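Local coordinates for alpha,alpha-trehalose-phosphate synthase (UDP-forming) (Burkholderia multivorans, PDB 5UOF), which belongs to glycosyltransferase family 20 and has the two-domain GT-B fold, at residues 157-167 and 189-199; 321-331 and 341-349. One frame throughout, in Å; residues are numbered along the deposited sequence.

Contact 1 (157-167 and 189-199)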
loop_
_atom_site.group_PDB
_atom_site.type_symbol
_atom_site.label_atom_id
_atom_site.label_comp_id
_atom_site.label_asym_id
_atom_site.label_seq_id
_atom_site.Cartn_x
_atom_site.Cartn_y
_atom_site.Cartn_z
ATOM N N ASN A 157 -6.019 35.142 -0.938
ATOM C CA ASN A 157 -7.121 34.820 -0.046
ATOM C C ASN A 157 -6.789 33.616 0.836
ATOM O O ASN A 157 -5.970 32.771 0.465
ATOM C CB ASN A 157 -8.374 34.500 -0.856
ATOM C CG ASN A 157 -8.840 35.664 -1.690
ATOM O OD1 ASN A 157 -8.128 36.135 -2.584
ATOM N ND2 ASN A 157 -10.047 36.130 -1.413
ATOM N N PRO A 158 -7.438 33.496 1.994
ATOM C CA PRO A 158 -7.417 32.210 2.701
ATOM C C PRO A 158 -8.023 31.137 1.812
ATOM O O PRO A 158 -9.116 31.310 1.268
ATOM C CB PRO A 158 -8.282 32.468 3.942
ATOM C CG PRO A 158 -8.312 33.976 4.087
ATOM C CD PRO A 158 -8.281 34.486 2.686
ATOM N N ILE A 159 -7.303 30.026 1.645
ATOM C CA ILE A 159 -7.803 28.908 0.857
ATOM C C ILE A 159 -7.655 27.648 1.685
ATOM O O ILE A 159 -6.579 27.385 2.223
ATOM C CB ILE A 159 -7.056 28.735 -0.479
ATOM C CG1 ILE A 159 -6.884 30.080 -1.195
ATOM C CG2 ILE A 159 -7.821 27.769 -1.371
ATOM C CD1 ILE A 159 -6.064 29.972 -2.488
ATOM N N GLY A 160 -8.725 26.870 1.772
ATOM C CA GLY A 160 -8.692 25.595 2.462
ATOM C C GLY A 160 -8.983 24.452 1.511
ATOM O O GLY A 160 -9.692 24.613 0.516
ATOM N N PHE A 161 -8.436 23.284 1.837
ATOM C CA PHE A 161 -8.662 22.065 1.075
ATOM C C PHE A 161 -9.228 21.028 2.023
ATOM O O PHE A 161 -8.784 20.931 3.168
ATOM C CB PHE A 161 -7.340 21.539 0.455
ATOM C CG PHE A 161 -7.504 20.304 -0.405
ATOM C CD1 PHE A 161 -8.174 20.369 -1.624
ATOM C CD2 PHE A 161 -6.948 19.087 -0.015
ATOM C CE1 PHE A 161 -8.314 19.237 -2.422
ATOM C CE2 PHE A 161 -7.085 17.951 -0.813
ATOM C CZ PHE A 161 -7.766 18.025 -2.011
ATOM N N PHE A 162 -10.220 20.266 1.563
ATOM C CA PHE A 162 -10.657 19.086 2.303
ATOM C C PHE A 162 -10.611 17.875 1.388
ATOM O O PHE A 162 -11.252 17.858 0.332
ATOM C CB PHE A 162 -12.059 19.239 2.902
ATOM C CG PHE A 162 -12.420 18.082 3.797
ATOM C CD1 PHE A 162 -11.909 18.024 5.080
ATOM C CD2 PHE A 162 -13.182 17.011 3.330
ATOM C CE1 PHE A 162 -12.177 16.936 5.903
ATOM C CE2 PHE A 162 -13.473 15.934 4.157
ATOM C CZ PHE A 162 -12.966 15.894 5.443
ATOM N N LEU A 163 -9.851 16.863 1.801
ATOM C CA LEU A 163 -9.749 15.604 1.078
ATOM C C LEU A 163 -10.799 14.634 1.609
ATOM O O LEU A 163 -10.785 14.286 2.794
ATOM C CB LEU A 163 -8.350 15.015 1.245
ATOM C CG LEU A 163 -8.057 13.796 0.372
ATOM C CD1 LEU A 163 -7.990 14.226 -1.117
ATOM C CD2 LEU A 163 -6.741 13.160 0.827
ATOM N N HIS A 164 -11.711 14.199 0.739
ATOM C CA HIS A 164 -12.774 13.299 1.172
ATOM C C HIS A 164 -12.357 11.832 1.170
ATOM O O HIS A 164 -12.998 11.017 1.843
ATOM C CB HIS A 164 -14.007 13.476 0.288
ATOM C CG HIS A 164 -14.644 14.823 0.412
ATOM N ND1 HIS A 164 -15.910 14.996 0.933
ATOM C CD2 HIS A 164 -14.189 16.058 0.101
ATOM C CE1 HIS A 164 -16.206 16.285 0.932
ATOM N NE2 HIS A 164 -15.185 16.950 0.422
ATOM N N ILE A 165 -11.298 11.484 0.447
ATOM C CA ILE A 165 -10.809 10.108 0.352
ATOM C C ILE A 165 -9.614 9.964 1.293
ATOM O O ILE A 165 -9.173 10.964 1.877
ATOM C CB ILE A 165 -10.456 9.765 -1.107
ATOM C CG1 ILE A 165 -9.309 10.643 -1.611
ATOM C CG2 ILE A 165 -11.685 9.946 -1.997
ATOM C CD1 ILE A 165 -8.746 10.155 -2.928
ATOM N N PRO A 166 -9.085 8.757 1.512
ATOM C CA PRO A 166 -7.918 8.613 2.395
ATOM C C PRO A 166 -6.706 9.351 1.853
ATOM O O PRO A 166 -6.612 9.648 0.663
ATOM C CB PRO A 166 -7.667 7.096 2.409
ATOM C CG PRO A 166 -8.999 6.478 1.985
ATOM C CD PRO A 166 -9.501 7.463 0.947
ATOM N N PHE A 167 -5.775 9.671 2.751
ATOM C CA PHE A 167 -4.454 10.102 2.300
ATOM C C PHE A 167 -3.453 9.025 2.678
ATOM O O PHE A 167 -3.294 8.725 3.871
ATOM C CB PHE A 167 -4.039 11.450 2.887
ATOM C CG PHE A 167 -2.866 12.052 2.180
ATOM C CD1 PHE A 167 -3.050 12.721 0.986
ATOM C CD2 PHE A 167 -1.576 11.910 2.681
ATOM C CE1 PHE A 167 -1.959 13.260 0.297
ATOM C CE2 PHE A 167 -0.487 12.457 2.001
ATOM C CZ PHE A 167 -0.686 13.139 0.816
ATOM N N TYR A 189 -2.391 25.571 0.182
ATOM C CA TYR A 189 -3.538 25.871 1.030
ATOM C C TYR A 189 -3.096 26.402 2.389
ATOM O O TYR A 189 -2.074 25.985 2.938
ATOM C CB TYR A 189 -4.398 24.613 1.229
ATOM C CG TYR A 189 -5.004 24.114 -0.060
ATOM C CD1 TYR A 189 -6.181 24.673 -0.549
ATOM C CD2 TYR A 189 -4.391 23.094 -0.803
ATOM C CE1 TYR A 189 -6.746 24.240 -1.738
ATOM C CE2 TYR A 189 -4.941 22.662 -2.005
ATOM C CZ TYR A 189 -6.115 23.248 -2.471
ATOM O OH TYR A 189 -6.677 22.844 -3.663
ATOM N N ASP A 190 -3.886 27.334 2.938
ATOM C CA ASP A 190 -3.675 27.742 4.323
ATOM C C ASP A 190 -4.190 26.699 5.299
ATOM O O ASP A 190 -3.672 26.594 6.416
ATOM C CB ASP A 190 -4.360 29.077 4.596
ATOM C CG ASP A 190 -3.891 30.142 3.658
ATOM O OD1 ASP A 190 -2.716 30.547 3.777
ATOM O OD2 ASP A 190 -4.679 30.524 2.772
ATOM N N VAL A 191 -5.204 25.936 4.898
ATOM C CA VAL A 191 -5.754 24.850 5.698
ATOM C C VAL A 191 -5.881 23.623 4.807
ATOM O O VAL A 191 -6.478 23.691 3.724
ATOM C CB VAL A 191 -7.126 25.212 6.303
ATOM C CG1 VAL A 191 -7.641 24.062 7.183
ATOM C CG2 VAL A 191 -7.061 26.531 7.099
ATOM N N THR A 192 -5.305 22.508 5.248
ATOM C CA THR A 192 -5.412 21.230 4.553
ATOM C C THR A 192 -6.089 20.249 5.500
ATOM O O THR A 192 -5.494 19.841 6.503
ATOM C CB THR A 192 -4.034 20.741 4.111
ATOM O OG1 THR A 192 -3.432 21.741 3.276
ATOM C CG2 THR A 192 -4.152 19.463 3.325
ATOM N N GLY A 193 -7.329 19.886 5.190
ATOM C CA GLY A 193 -8.141 19.061 6.066
ATOM C C GLY A 193 -8.305 17.659 5.524
ATOM O O GLY A 193 -8.369 17.450 4.308
ATOM N N PHE A 194 -8.377 16.703 6.449
ATOM C CA PHE A 194 -8.475 15.285 6.151
ATOM C C PHE A 194 -9.630 14.665 6.927
ATOM O O PHE A 194 -10.144 15.239 7.890
ATOM C CB PHE A 194 -7.173 14.558 6.508
ATOM C CG PHE A 194 -5.979 15.071 5.757
ATOM C CD1 PHE A 194 -5.658 14.545 4.523
ATOM C CD2 PHE A 194 -5.201 16.091 6.283
ATOM C CE1 PHE A 194 -4.567 15.027 3.812
ATOM C CE2 PHE A 194 -4.111 16.575 5.587
ATOM C CZ PHE A 194 -3.792 16.031 4.351
ATOM N N GLN A 195 -10.010 13.452 6.522
ATOM C CA GLN A 195 -11.097 12.766 7.216
ATOM C C GLN A 195 -10.683 12.334 8.622
ATOM O O GLN A 195 -11.443 12.517 9.581
ATOM C CB GLN A 195 -11.579 11.561 6.399
ATOM C CG GLN A 195 -12.319 11.954 5.092
ATOM C CD GLN A 195 -13.812 12.254 5.291
ATOM O OE1 GLN A 195 -14.263 12.594 6.393
ATOM N NE2 GLN A 195 -14.585 12.105 4.219
ATOM N N THR A 196 -9.498 11.723 8.769
ATOM C CA THR A 196 -9.139 11.095 10.038
ATOM C C THR A 196 -7.751 11.534 10.485
ATOM O O THR A 196 -6.964 12.057 9.699
ATOM C CB THR A 196 -9.156 9.560 9.948
ATOM O OG1 THR A 196 -8.104 9.109 9.083
ATOM C CG2 THR A 196 -10.505 9.052 9.428
ATOM N N ASP A 197 -7.462 11.296 11.773
ATOM C CA ASP A 197 -6.126 11.584 12.285
ATOM C C ASP A 197 -5.061 10.816 11.515
ATOM O O ASP A 197 -3.959 11.330 11.303
ATOM C CB ASP A 197 -6.039 11.248 13.774
ATOM C CG ASP A 197 -4.776 11.791 14.418
ATOM O OD1 ASP A 197 -4.614 13.030 14.458
ATOM O OD2 ASP A 197 -3.945 10.983 14.880
ATOM N N ALA A 198 -5.374 9.593 11.085
ATOM C CA ALA A 198 -4.404 8.798 10.342
ATOM C C ALA A 198 -4.052 9.457 9.017
ATOM O O ALA A 198 -2.885 9.460 8.616
ATOM C CB ALA A 198 -4.948 7.388 10.114
ATOM N N ASP A 199 -5.055 10.010 8.317
ATOM C CA ASP A 199 -4.789 10.739 7.079
ATOM C C ASP A 199 -3.918 11.959 7.353
ATOM O O ASP A 199 -2.948 12.226 6.635
ATOM C CB ASP A 199 -6.109 11.174 6.426
ATOM C CG ASP A 199 -7.011 10.008 6.089
ATOM O OD1 ASP A 199 -6.511 9.013 5.522
ATOM O OD2 ASP A 199 -8.222 10.092 6.394
HETATM O O HOH W 1 -8.852 12.621 4.080
#
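Phe161 sets its CB squarely over the face of the Tyr189 ring, 3.3 Å from the ring centroid. With CG anti to the backbone N (chi1 -177°), the Phe161 ring continues past that face toward Tyr189 OH, its plane turned 33° from the tyrosine's. Ile159 CG2 touches Tyr189 CD1 on the same side of the sheet. The strands run parallel. Phe161 N donates to Val191 O at 2.7 Å, and Phe161 O accepts from Gly193 N. Phe162 CD1 lies against the Gly193 backbone. At the start of the pair, Ile159 N gives a 2.9 Å bond to the anti lone pair of Asp190 OD2, and Arg151 and Arg226 hold that carboxylate. Past the strands, Gln195 NE2 donates a 3.1 Å hydrogen bond to His164 O, and Gln195 OE1 accepts from Ile235 N. Phe194 turns its edge to the face of Phe167, an offset edge-to-face pair. Phe167 N meets Asp199 OD1 from above the carboxylate plane, at 2.9 Å. Asp199 N bonds to Thr196 OG1, and Thr196 N to Asp199 OD2, a capping box at the start of helix 197-209. Strand 191-194, parallel neighbour of 159-162, leads into that helix, as in the Rossmann-like domains of the GT-B fold.

Contact 2 (321-331 and 341-349); sequences RETLEGEAGRI and TPIQYLNRK. With EDO (1,2-ethanediol), chain N; EDO (1,2-ethanediol), chain O.
Tyr345 reaches from its strand to helix 321-331 and meets Leu324 and Glu325. Its CG is anti to the backbone N (chi1 170°), which sends the ring toward the helix. Glu325 CG comes to the ring edge, 3.7 Å from Tyr345 CE2. Leu324 CD1 touches the Tyr345 hydroxyl oxygen at 3.7 Å, the two side chains crossing at about a right angle. The closely packed apolar part continues at Ile343. There Ile331 CG2 lies 3.7 Å from Ile343 CD1. Between these points the packing is looser: Ala328 CB lies 4.4 Å from Tyr345 CB. Phe284 and Leu280 of helix 280-293 also touch this side of helix 321-331.

The other end is polar, and its solvent side is formed by Arg321 and the exposed Glu325, while Asn347 is buried. The Asn347 amide stacks on the Arg321 guanidinium, with planes 22° apart and Asn347 OD1 over one face. Arg321 NE lies 3.3 Å from that oxygen, but the angle is too poor for a hydrogen bond. The NE-H of Arg321 is used instead for a straight hydrogen bond to Glu325 OE1, part of a salt bridge, 2.9 Å away and in the guanidinium plane. Asn347 ND2 donates to Tyr345 OH at 2.7 Å, which fixes the rotation of the amide. Arg321 NH1 also donates to a water that bonds to Asn347 O, linking the segments.

Helix and strand run nearly antiparallel, at 158°. They form the second half of the beta-alpha-beta unit 301-306, 314-335, 343-346, in which the helix packs on the parallel sheet, as in Rossmann-like domains.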
loop_
_atom_site.group_PDB
_atom_site.type_symbol
_atom_site.label_atom_id
_atom_site.label_comp_id
_atom_site.label_asym_id
_atom_site.label_seq_id
_atom_site.Cartn_x
_atom_site.Cartn_y
_atom_site.Cartn_z
ATOM N N ARG A 321 -19.343 -5.426 -12.004
ATOM C CA ARG A 321 -20.707 -5.950 -12.038
ATOM C C ARG A 321 -20.728 -7.396 -12.527
ATOM O O ARG A 321 -21.409 -8.246 -11.942
ATOM C CB ARG A 321 -21.581 -5.057 -12.920
ATOM C CG ARG A 321 -23.003 -5.545 -13.048
ATOM C CD ARG A 321 -23.892 -4.497 -13.687
ATOM N NE ARG A 321 -25.248 -5.015 -13.866
ATOM C CZ ARG A 321 -26.310 -4.268 -14.139
ATOM N NH1 ARG A 321 -26.186 -2.949 -14.261
ATOM N NH2 ARG A 321 -27.501 -4.843 -14.278
ATOM N N GLU A 322 -19.957 -7.704 -13.570
ATOM C CA GLU A 322 -19.921 -9.075 -14.073
ATOM C C GLU A 322 -19.390 -10.029 -13.011
ATOM O O GLU A 322 -19.936 -11.123 -12.813
ATOM C CB GLU A 322 -19.066 -9.157 -15.341
ATOM C CG GLU A 322 -18.746 -10.587 -15.749
ATOM C CD GLU A 322 -18.257 -10.699 -17.182
ATOM O OE1 GLU A 322 -18.689 -9.888 -18.027
ATOM O OE2 GLU A 322 -17.442 -11.602 -17.462
ATOM N N THR A 323 -18.329 -9.621 -12.308
ATOM C CA THR A 323 -17.763 -10.455 -11.258
ATOM C C THR A 323 -18.782 -10.716 -10.160
ATOM O O THR A 323 -18.930 -11.858 -9.708
ATOM C CB THR A 323 -16.514 -9.792 -10.687
ATOM O OG1 THR A 323 -15.519 -9.684 -11.716
ATOM C CG2 THR A 323 -15.960 -10.614 -9.560
ATOM N N LEU A 324 -19.516 -9.673 -9.740
ATOM C CA LEU A 324 -20.470 -9.825 -8.641
ATOM C C LEU A 324 -21.686 -10.632 -9.063
ATOM O O LEU A 324 -22.240 -11.392 -8.260
ATOM C CB LEU A 324 -20.915 -8.458 -8.124
ATOM C CG LEU A 324 -19.850 -7.617 -7.434
ATOM C CD1 LEU A 324 -20.479 -6.318 -6.949
ATOM C CD2 LEU A 324 -19.243 -8.399 -6.266
ATOM N N GLU A 325 -22.139 -10.459 -10.307
ATOM C CA GLU A 325 -23.233 -11.292 -10.791
ATOM C C GLU A 325 -22.840 -12.764 -10.780
ATOM O O GLU A 325 -23.647 -13.623 -10.414
ATOM C CB GLU A 325 -23.665 -10.836 -12.188
ATOM C CG GLU A 325 -24.439 -9.522 -12.130
ATOM C CD GLU A 325 -24.662 -8.844 -13.475
ATOM O OE1 GLU A 325 -25.489 -7.907 -13.504
ATOM O OE2 GLU A 325 -24.019 -9.211 -14.484
ATOM N N GLY A 326 -21.593 -13.070 -11.147
ATOM C CA GLY A 326 -21.140 -14.452 -11.090
ATOM C C GLY A 326 -21.084 -14.985 -9.671
ATOM O O GLY A 326 -21.463 -16.134 -9.416
ATOM N N GLU A 327 -20.613 -14.161 -8.729
ATOM C CA GLU A 327 -20.551 -14.580 -7.330
ATOM C C GLU A 327 -21.949 -14.781 -6.752
ATOM O O GLU A 327 -22.221 -15.792 -6.091
ATOM C CB GLU A 327 -19.762 -13.559 -6.505
ATOM C CG GLU A 327 -18.250 -13.675 -6.633
ATOM C CD GLU A 327 -17.744 -15.054 -6.261
ATOM O OE1 GLU A 327 -17.524 -15.880 -7.169
ATOM O OE2 GLU A 327 -17.595 -15.326 -5.054
ATOM N N ALA A 328 -22.852 -13.825 -6.982
ATOM C CA ALA A 328 -24.229 -14.001 -6.530
ATOM C C ALA A 328 -24.854 -15.236 -7.172
ATOM O O ALA A 328 -25.540 -16.016 -6.500
ATOM C CB ALA A 328 -25.051 -12.745 -6.839
ATOM N N GLY A 329 -24.617 -15.433 -8.471
ATOM C CA GLY A 329 -25.141 -16.612 -9.135
ATOM C C GLY A 329 -24.632 -17.899 -8.519
ATOM O O GLY A 329 -25.387 -18.860 -8.346
ATOM N N ARG A 330 -23.341 -17.937 -8.176
ATOM C CA ARG A 330 -22.784 -19.142 -7.574
ATOM C C ARG A 330 -23.353 -19.373 -6.177
ATOM O O ARG A 330 -23.737 -20.495 -5.832
ATOM C CB ARG A 330 -21.260 -19.046 -7.522
ATOM C CG ARG A 330 -20.591 -20.306 -7.010
ATOM C CD ARG A 330 -19.086 -20.120 -6.920
ATOM N NE ARG A 330 -18.743 -18.982 -6.073
ATOM C CZ ARG A 330 -18.789 -19.017 -4.749
ATOM N NH1 ARG A 330 -19.159 -20.137 -4.142
ATOM N NH2 ARG A 330 -18.473 -17.935 -4.042
ATOM N N ILE A 331 -23.417 -18.321 -5.361
ATOM C CA ILE A 331 -23.860 -18.474 -3.976
ATOM C C ILE A 331 -25.346 -18.795 -3.915
ATOM O O ILE A 331 -25.781 -19.656 -3.132
ATOM C CB ILE A 331 -23.497 -17.211 -3.173
ATOM C CG1 ILE A 331 -21.973 -17.074 -3.075
ATOM C CG2 ILE A 331 -24.116 -17.238 -1.788
ATOM C CD1 ILE A 331 -21.502 -15.692 -2.574
ATOM N N THR A 341 -34.117 -16.644 -1.911
ATOM C CA THR A 341 -32.948 -16.146 -2.626
ATOM C C THR A 341 -31.948 -15.635 -1.591
ATOM O O THR A 341 -32.217 -14.615 -0.940
ATOM C CB THR A 341 -33.343 -15.023 -3.602
ATOM O OG1 THR A 341 -34.109 -15.568 -4.689
ATOM C CG2 THR A 341 -32.109 -14.323 -4.174
ATOM N N PRO A 342 -30.819 -16.326 -1.362
ATOM C CA PRO A 342 -29.878 -15.873 -0.315
ATOM C C PRO A 342 -29.353 -14.457 -0.511
ATOM O O PRO A 342 -29.282 -13.686 0.461
ATOM C CB PRO A 342 -28.749 -16.911 -0.400
ATOM C CG PRO A 342 -29.432 -18.160 -0.901
ATOM C CD PRO A 342 -30.537 -17.696 -1.822
ATOM N N ILE A 343 -28.951 -14.097 -1.729
ATOM C CA ILE A 343 -28.381 -12.781 -2.015
ATOM C C ILE A 343 -29.253 -12.112 -3.066
ATOM O O ILE A 343 -29.318 -12.569 -4.216
ATOM C CB ILE A 343 -26.925 -12.854 -2.492
ATOM C CG1 ILE A 343 -26.031 -13.441 -1.401
ATOM C CG2 ILE A 343 -26.426 -11.438 -2.850
ATOM C CD1 ILE A 343 -24.547 -13.521 -1.823
ATOM N N GLN A 344 -29.931 -11.038 -2.669
ATOM C CA GLN A 344 -30.606 -10.159 -3.620
ATOM C C GLN A 344 -29.630 -9.060 -4.007
ATOM O O GLN A 344 -29.236 -8.253 -3.162
ATOM C CB GLN A 344 -31.872 -9.560 -3.014
ATOM C CG GLN A 344 -32.870 -10.609 -2.590
ATOM C CD GLN A 344 -34.045 -10.007 -1.845
ATOM O OE1 GLN A 344 -34.346 -10.404 -0.710
ATOM N NE2 GLN A 344 -34.715 -9.045 -2.476
ATOM N N TYR A 345 -29.228 -9.036 -5.273
ATOM C CA TYR A 345 -28.215 -8.105 -5.749
ATOM C C TYR A 345 -28.889 -7.182 -6.756
ATOM O O TYR A 345 -29.286 -7.616 -7.846
ATOM C CB TYR A 345 -27.022 -8.857 -6.344
ATOM C CG TYR A 345 -26.050 -7.978 -7.068
ATOM C CD1 TYR A 345 -25.716 -6.724 -6.578
ATOM C CD2 TYR A 345 -25.470 -8.397 -8.258
ATOM C CE1 TYR A 345 -24.840 -5.910 -7.257
ATOM C CE2 TYR A 345 -24.593 -7.591 -8.939
ATOM C CZ TYR A 345 -24.282 -6.356 -8.431
ATOM O OH TYR A 345 -23.416 -5.555 -9.116
ATOM N N LEU A 346 -29.035 -5.912 -6.372
ATOM C CA LEU A 346 -29.901 -4.957 -7.056
ATOM C C LEU A 346 -29.047 -3.816 -7.588
ATOM O O LEU A 346 -28.540 -3.003 -6.810
ATOM C CB LEU A 346 -30.969 -4.432 -6.095
ATOM C CG LEU A 346 -31.946 -5.525 -5.648
ATOM C CD1 LEU A 346 -32.718 -5.098 -4.401
ATOM C CD2 LEU A 346 -32.895 -5.847 -6.800
ATOM N N ASN A 347 -28.913 -3.754 -8.915
ATOM C CA ASN A 347 -28.163 -2.697 -9.591
ATOM C C ASN A 347 -29.118 -1.539 -9.886
ATOM O O ASN A 347 -29.452 -1.238 -11.033
ATOM C CB ASN A 347 -27.530 -3.235 -10.869
ATOM C CG ASN A 347 -26.471 -4.277 -10.599
ATOM O OD1 ASN A 347 -26.640 -5.460 -10.914
ATOM N ND2 ASN A 347 -25.367 -3.846 -10.012
ATOM N N ARG A 348 -29.571 -0.899 -8.806
ATOM C CA ARG A 348 -30.705 0.010 -8.847
ATOM C C ARG A 348 -30.467 1.200 -7.927
ATOM O O ARG A 348 -29.800 1.092 -6.894
ATOM C CB ARG A 348 -32.014 -0.668 -8.388
ATOM C CG ARG A 348 -32.317 -2.001 -9.031
ATOM C CD ARG A 348 -32.964 -1.822 -10.392
ATOM N NE ARG A 348 -33.167 -3.102 -11.062
ATOM C CZ ARG A 348 -32.432 -3.534 -12.083
ATOM N NH1 ARG A 348 -31.448 -2.783 -12.565
ATOM N NH2 ARG A 348 -32.680 -4.720 -12.622
ATOM N N LYS A 349 -31.070 2.319 -8.299
ATOM C CA LYS A 349 -31.063 3.533 -7.495
ATOM C C LYS A 349 -32.381 3.636 -6.736
ATOM O O LYS A 349 -33.457 3.560 -7.339
ATOM C CB LYS A 349 -30.858 4.761 -8.385
ATOM C CG LYS A 349 -31.171 6.100 -7.723
ATOM C CD LYS A 349 -30.120 6.489 -6.692
ATOM C CE LYS A 349 -30.420 7.857 -6.081
ATOM N NZ LYS A 349 -30.387 8.964 -7.089
HETATM C C1 EDO N . -37.337 -17.029 -3.810
HETATM O O1 EDO N . -36.218 -17.203 -4.690
HETATM C C2 EDO N . -38.467 -16.318 -4.544
HETATM O O2 EDO N . -37.962 -15.091 -5.080
HETATM C C1 EDO O . -35.793 1.695 -8.502
HETATM O O1 EDO O . -34.702 1.878 -9.407
HETATM C C2 EDO O . -36.643 0.559 -9.043
HETATM O O2 EDO O . -38.021 0.898 -8.886
HETATM O O HOH W 2 -28.832 -1.386 -13.665
#

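Contact 1 comes first along the chain and closes before contact 2 opens. Their centres are 36 Å apart, on opposite sides of the chain's centre, and their nearest atoms are about 18 Å apart. They share no strand or helix. Contact 1 joins two neighbouring inner strands of the larger, mixed sheet. Contact 2 packs helix 314-335 on strand 343-346, the outermost strand of the six-stranded parallel sheet within this chain. Each sheet is the core of one lobe, consistent with the two Rossmann-like domains of a GT-B enzyme. Contact 1 thus belongs to the buried centre of one domain, and contact 2 to the edge of the other.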